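Local coordinates for protein 6-pyruvoyl tetrahydropterin synthase (Plasmodium falciparum, PDB 1Y13) that binds a zinc ion within one chain and biopterin in a pocket completed by a neighbouring subunit, as a member of the 6-pyruvoyl tetrahydropterin synthase family, at residues H51-Y62 and H159-S170. Sequence-based numbering, arbitrary orientation.
With ZN (zinc ion), chain D; BIO (biopterin), chain E.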
# COMPACT_ATOMS: atom_id res chain seq x y z
N HIS A 51 -8.86 2.46 -17.92
CA HIS A 51 -7.92 2.42 -16.81
C HIS A 51 -8.06 3.64 -15.91
O HIS A 51 -8.47 4.70 -16.35
CB HIS A 51 -6.48 2.39 -17.33
CG HIS A 51 -6.18 1.20 -18.16
ND1 HIS A 51 -6.13 -0.07 -17.64
CD2 HIS A 51 -5.92 1.07 -19.49
CE1 HIS A 51 -5.86 -0.93 -18.60
NE2 HIS A 51 -5.75 -0.26 -19.73
N ASN A 52 -7.72 3.44 -14.63
CA ASN A 52 -7.34 4.53 -13.74
C ASN A 52 -5.86 4.75 -13.96
O ASN A 52 -5.04 3.96 -13.51
CB ASN A 52 -7.60 4.15 -12.27
CG ASN A 52 -9.02 3.64 -12.02
OD1 ASN A 52 -9.24 2.65 -11.29
ND2 ASN A 52 -9.99 4.32 -12.60
N TYR A 53 -5.48 5.80 -14.68
CA TYR A 53 -4.06 6.07 -14.84
C TYR A 53 -3.61 6.95 -13.70
O TYR A 53 -4.36 7.82 -13.26
CB TYR A 53 -3.76 6.78 -16.13
CG TYR A 53 -4.04 6.03 -17.40
CD1 TYR A 53 -5.31 6.10 -18.01
CD2 TYR A 53 -3.02 5.32 -18.04
CE1 TYR A 53 -5.55 5.44 -19.22
CE2 TYR A 53 -3.25 4.67 -19.25
CZ TYR A 53 -4.52 4.74 -19.84
OH TYR A 53 -4.75 4.08 -21.03
N ASN A 54 -2.41 6.70 -13.21
CA ASN A 54 -1.88 7.42 -12.08
C ASN A 54 -0.50 7.97 -12.39
O ASN A 54 0.34 7.28 -12.94
CB ASN A 54 -1.85 6.49 -10.87
CG ASN A 54 -1.47 7.21 -9.61
OD1 ASN A 54 -0.35 7.09 -9.14
ND2 ASN A 54 -2.41 7.98 -9.06
N VAL A 55 -0.27 9.21 -12.01
CA VAL A 55 0.98 9.93 -12.32
C VAL A 55 1.76 10.29 -11.06
O VAL A 55 1.20 10.84 -10.11
CB VAL A 55 0.68 11.21 -13.13
CG1 VAL A 55 1.93 12.01 -13.42
CG2 VAL A 55 -0.03 10.83 -14.44
N SER A 56 3.04 9.96 -11.05
CA SER A 56 3.97 10.45 -10.04
C SER A 56 5.11 11.22 -10.70
O SER A 56 5.57 10.85 -11.77
CB SER A 56 4.52 9.31 -9.19
OG SER A 56 5.54 8.63 -9.90
N LEU A 57 5.53 12.31 -10.06
CA LEU A 57 6.53 13.23 -10.57
C LEU A 57 7.73 13.36 -9.63
O LEU A 57 7.56 13.55 -8.43
CB LEU A 57 5.93 14.63 -10.74
CG LEU A 57 6.84 15.79 -11.17
CD1 LEU A 57 7.48 15.52 -12.53
CD2 LEU A 57 6.05 17.10 -11.23
N LYS A 58 8.92 13.27 -10.20
CA LYS A 58 10.14 13.45 -9.45
C LYS A 58 11.06 14.43 -10.18
O LYS A 58 11.17 14.38 -11.41
CB LYS A 58 10.80 12.09 -9.26
CG LYS A 58 12.17 12.13 -8.66
CD LYS A 58 12.60 10.73 -8.34
CE LYS A 58 13.33 10.12 -9.51
NZ LYS A 58 14.01 8.88 -9.05
N VAL A 59 11.67 15.35 -9.44
CA VAL A 59 12.64 16.30 -10.00
C VAL A 59 13.94 16.26 -9.21
O VAL A 59 13.95 16.10 -8.00
CB VAL A 59 12.08 17.78 -10.18
CG1 VAL A 59 10.60 17.77 -10.65
CG2 VAL A 59 12.18 18.60 -8.92
N ARG A 60 15.05 16.39 -9.92
CA ARG A 60 16.36 16.40 -9.29
C ARG A 60 16.95 17.79 -9.42
O ARG A 60 16.99 18.37 -10.51
CB ARG A 60 17.25 15.37 -9.96
CG ARG A 60 18.58 15.16 -9.28
CD ARG A 60 19.42 14.19 -10.11
NE ARG A 60 18.69 12.94 -10.30
CZ ARG A 60 18.87 12.10 -11.31
NH1 ARG A 60 19.78 12.34 -12.26
NH2 ARG A 60 18.13 11.00 -11.37
N GLY A 61 17.37 18.33 -8.28
CA GLY A 61 17.93 19.67 -8.21
C GLY A 61 18.90 19.75 -7.05
O GLY A 61 19.69 18.84 -6.85
N TYR A 62 18.83 20.86 -6.32
CA TYR A 62 19.70 21.15 -5.18
C TYR A 62 18.87 21.81 -4.12
O TYR A 62 17.88 22.47 -4.42
CB TYR A 62 20.85 22.10 -5.59
CG TYR A 62 21.73 21.49 -6.64
CD1 TYR A 62 22.81 20.69 -6.28
CD2 TYR A 62 21.45 21.65 -8.00
CE1 TYR A 62 23.60 20.09 -7.24
CE2 TYR A 62 22.24 21.04 -8.97
CZ TYR A 62 23.32 20.26 -8.57
OH TYR A 62 24.11 19.65 -9.50
N HIS A 159 18.05 25.50 -10.69
CA HIS A 159 19.08 24.52 -11.06
C HIS A 159 18.58 23.08 -11.06
O HIS A 159 19.34 22.14 -10.79
CB HIS A 159 20.33 24.65 -10.18
CG HIS A 159 21.12 25.90 -10.42
ND1 HIS A 159 21.78 26.15 -11.60
CD2 HIS A 159 21.42 26.93 -9.60
CE1 HIS A 159 22.42 27.30 -11.51
NE2 HIS A 159 22.23 27.80 -10.30
N ILE A 160 17.31 22.91 -11.39
CA ILE A 160 16.72 21.60 -11.62
C ILE A 160 17.18 21.10 -13.00
O ILE A 160 17.06 21.83 -14.00
CB ILE A 160 15.18 21.68 -11.51
CG1 ILE A 160 14.81 21.89 -10.02
CG2 ILE A 160 14.50 20.41 -12.09
CD1 ILE A 160 13.50 22.61 -9.80
N HIS A 161 17.74 19.90 -13.05
CA HIS A 161 18.40 19.42 -14.27
C HIS A 161 17.81 18.12 -14.81
O HIS A 161 18.21 17.64 -15.86
CB HIS A 161 19.94 19.31 -14.09
CG HIS A 161 20.35 18.57 -12.85
ND1 HIS A 161 20.37 19.16 -11.60
CD2 HIS A 161 20.75 17.29 -12.67
CE1 HIS A 161 20.76 18.27 -10.70
NE2 HIS A 161 21.00 17.13 -11.32
N TYR A 162 16.83 17.58 -14.10
CA TYR A 162 16.28 16.28 -14.46
C TYR A 162 14.86 16.15 -13.95
O TYR A 162 14.56 16.54 -12.82
CB TYR A 162 17.16 15.16 -13.89
CG TYR A 162 16.64 13.76 -14.09
CD1 TYR A 162 16.91 13.06 -15.26
CD2 TYR A 162 15.90 13.13 -13.11
CE1 TYR A 162 16.45 11.77 -15.44
CE2 TYR A 162 15.43 11.84 -13.27
CZ TYR A 162 15.71 11.17 -14.44
OH TYR A 162 15.25 9.89 -14.61
N ILE A 163 13.99 15.63 -14.80
CA ILE A 163 12.58 15.45 -14.48
C ILE A 163 12.15 14.05 -14.95
O ILE A 163 12.51 13.60 -16.04
CB ILE A 163 11.73 16.53 -15.15
CG1 ILE A 163 12.10 17.90 -14.60
CG2 ILE A 163 10.25 16.33 -14.88
CD1 ILE A 163 11.60 19.04 -15.42
N GLU A 164 11.36 13.39 -14.12
CA GLU A 164 10.94 12.03 -14.39
C GLU A 164 9.49 11.88 -13.98
O GLU A 164 9.08 12.31 -12.90
CB GLU A 164 11.81 11.08 -13.59
CG GLU A 164 11.63 9.62 -13.90
CD GLU A 164 12.37 8.76 -12.90
OE1 GLU A 164 13.61 8.59 -13.02
OE2 GLU A 164 11.70 8.26 -11.97
N ILE A 165 8.68 11.28 -14.86
CA ILE A 165 7.34 10.89 -14.45
C ILE A 165 7.13 9.39 -14.62
O ILE A 165 7.65 8.76 -15.55
CB ILE A 165 6.19 11.66 -15.19
CG1 ILE A 165 6.10 11.26 -16.64
CG2 ILE A 165 6.31 13.18 -15.12
CD1 ILE A 165 4.71 11.08 -17.04
N SER A 166 6.36 8.83 -13.71
CA SER A 166 5.89 7.48 -13.83
C SER A 166 4.42 7.55 -14.12
O SER A 166 3.68 8.29 -13.45
CB SER A 166 6.10 6.73 -12.53
OG SER A 166 7.46 6.34 -12.40
N VAL A 167 3.96 6.78 -15.09
CA VAL A 167 2.53 6.69 -15.37
C VAL A 167 2.15 5.23 -15.24
O VAL A 167 2.65 4.39 -16.00
CB VAL A 167 2.14 7.20 -16.78
CG1 VAL A 167 0.62 7.11 -16.96
CG2 VAL A 167 2.58 8.62 -17.02
N SER A 168 1.28 4.91 -14.28
CA SER A 168 0.79 3.56 -14.19
C SER A 168 -0.57 3.42 -14.87
O SER A 168 -1.44 4.27 -14.71
CB SER A 168 0.73 3.11 -12.73
OG SER A 168 -0.24 3.86 -12.04
N GLU A 169 -0.75 2.35 -15.64
CA GLU A 169 -2.07 2.04 -16.21
C GLU A 169 -2.92 1.24 -15.25
O GLU A 169 -4.13 1.20 -15.35
CB GLU A 169 -1.98 1.37 -17.58
CG GLU A 169 -1.62 -0.10 -17.60
CD GLU A 169 -1.99 -0.78 -18.94
OE1 GLU A 169 -2.07 -0.09 -20.00
OE2 GLU A 169 -2.21 -2.02 -18.92
N SER A 170 -2.25 0.60 -14.29
CA SER A 170 -2.89 -0.09 -13.19
C SER A 170 -1.86 -0.18 -12.05
O SER A 170 -0.72 0.21 -12.24
CB SER A 170 -3.38 -1.48 -13.64
OG SER A 170 -2.33 -2.39 -13.84
ZN ZN D . -5.21 -0.84 -21.84
N1 BIO E . 2.21 -2.69 -22.80
N2 BIO E . 4.19 -1.49 -22.61
C2 BIO E . 2.83 -1.51 -22.66
N3 BIO E . 2.08 -0.39 -22.56
C4A BIO E . -0.03 -1.58 -22.76
C8A BIO E . 0.84 -2.77 -22.86
N8 BIO E . 0.24 -3.98 -23.02
C7 BIO E . -1.10 -4.12 -23.09
C6 BIO E . -1.93 -3.02 -22.97
N5 BIO E . -1.36 -1.79 -22.83
C9 BIO E . -3.44 -3.17 -23.05
O9 BIO E . -4.10 -1.96 -23.57
C10 BIO E . -4.10 -3.59 -21.69
O10 BIO E . -4.54 -2.44 -20.95
C11 BIO E . -3.25 -4.47 -20.75
O HOH W 1 -3.13 3.06 -12.09
O HOH W 2 -2.58 2.76 -21.95
O HOH W 3 15.27 8.15 -11.20
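Arg60 lays its guanidinium flat on the ring of Tyr162, the planes differing by 14°. CZ of Arg60 stands over the ring face, 4.0 Å from the centroid of the Tyr162 ring, making both a stack and a cation-pi contact. A bend at chi3 (-56°) in an otherwise extended arginine chain turns the group over the ring, with NH2 of Arg60 3.4 Å from CE2 of Tyr162; Glu23 holds NE in a salt bridge. The phenol of Tyr162 donates to Glu164, OH to OE1 2.6 Å, on the lone pair facing away from the other carboxylate oxygen. Lys58 lies side by side with Glu164 and points the same way; their ion pair is long, NZ of Lys58 to OE2 of Glu164 3.8 Å, and water 3 bridges NZ to OE1.

Beneath these side chains the strands run antiparallel, their axes at 165°, with paired backbone bonds at Asn54–Ser168, Ser56–Ser166 and Lys58–Glu164. The other face is apolar: CD1 of Leu57 reaches CG2 of both Ile163 and Ile165, each at 3.7 Å.

At the far end, CD of Glu169 sits 3.8 Å above the plane of the His51 ring, offset toward its rim. NE2 of His51 binds the zinc ion at 2.2 Å, alongside His37 and His49, while OE2 of Glu169 comes within 3.1 Å of O10 of biopterin, itself a zinc ligand. Asn52 of a second subunit meets His51 here, and Phe72 of a third packs on Glu169.

The pair forms inner strands of the tunnelling fold (T-fold), an antiparallel sheet with helices on one face: 51-62 is bordered by strand 21-41 and 162-168 by strand 173-180; helix 135-150 packs against the apolar face, where Leu143 and Ile147 touch Ile163.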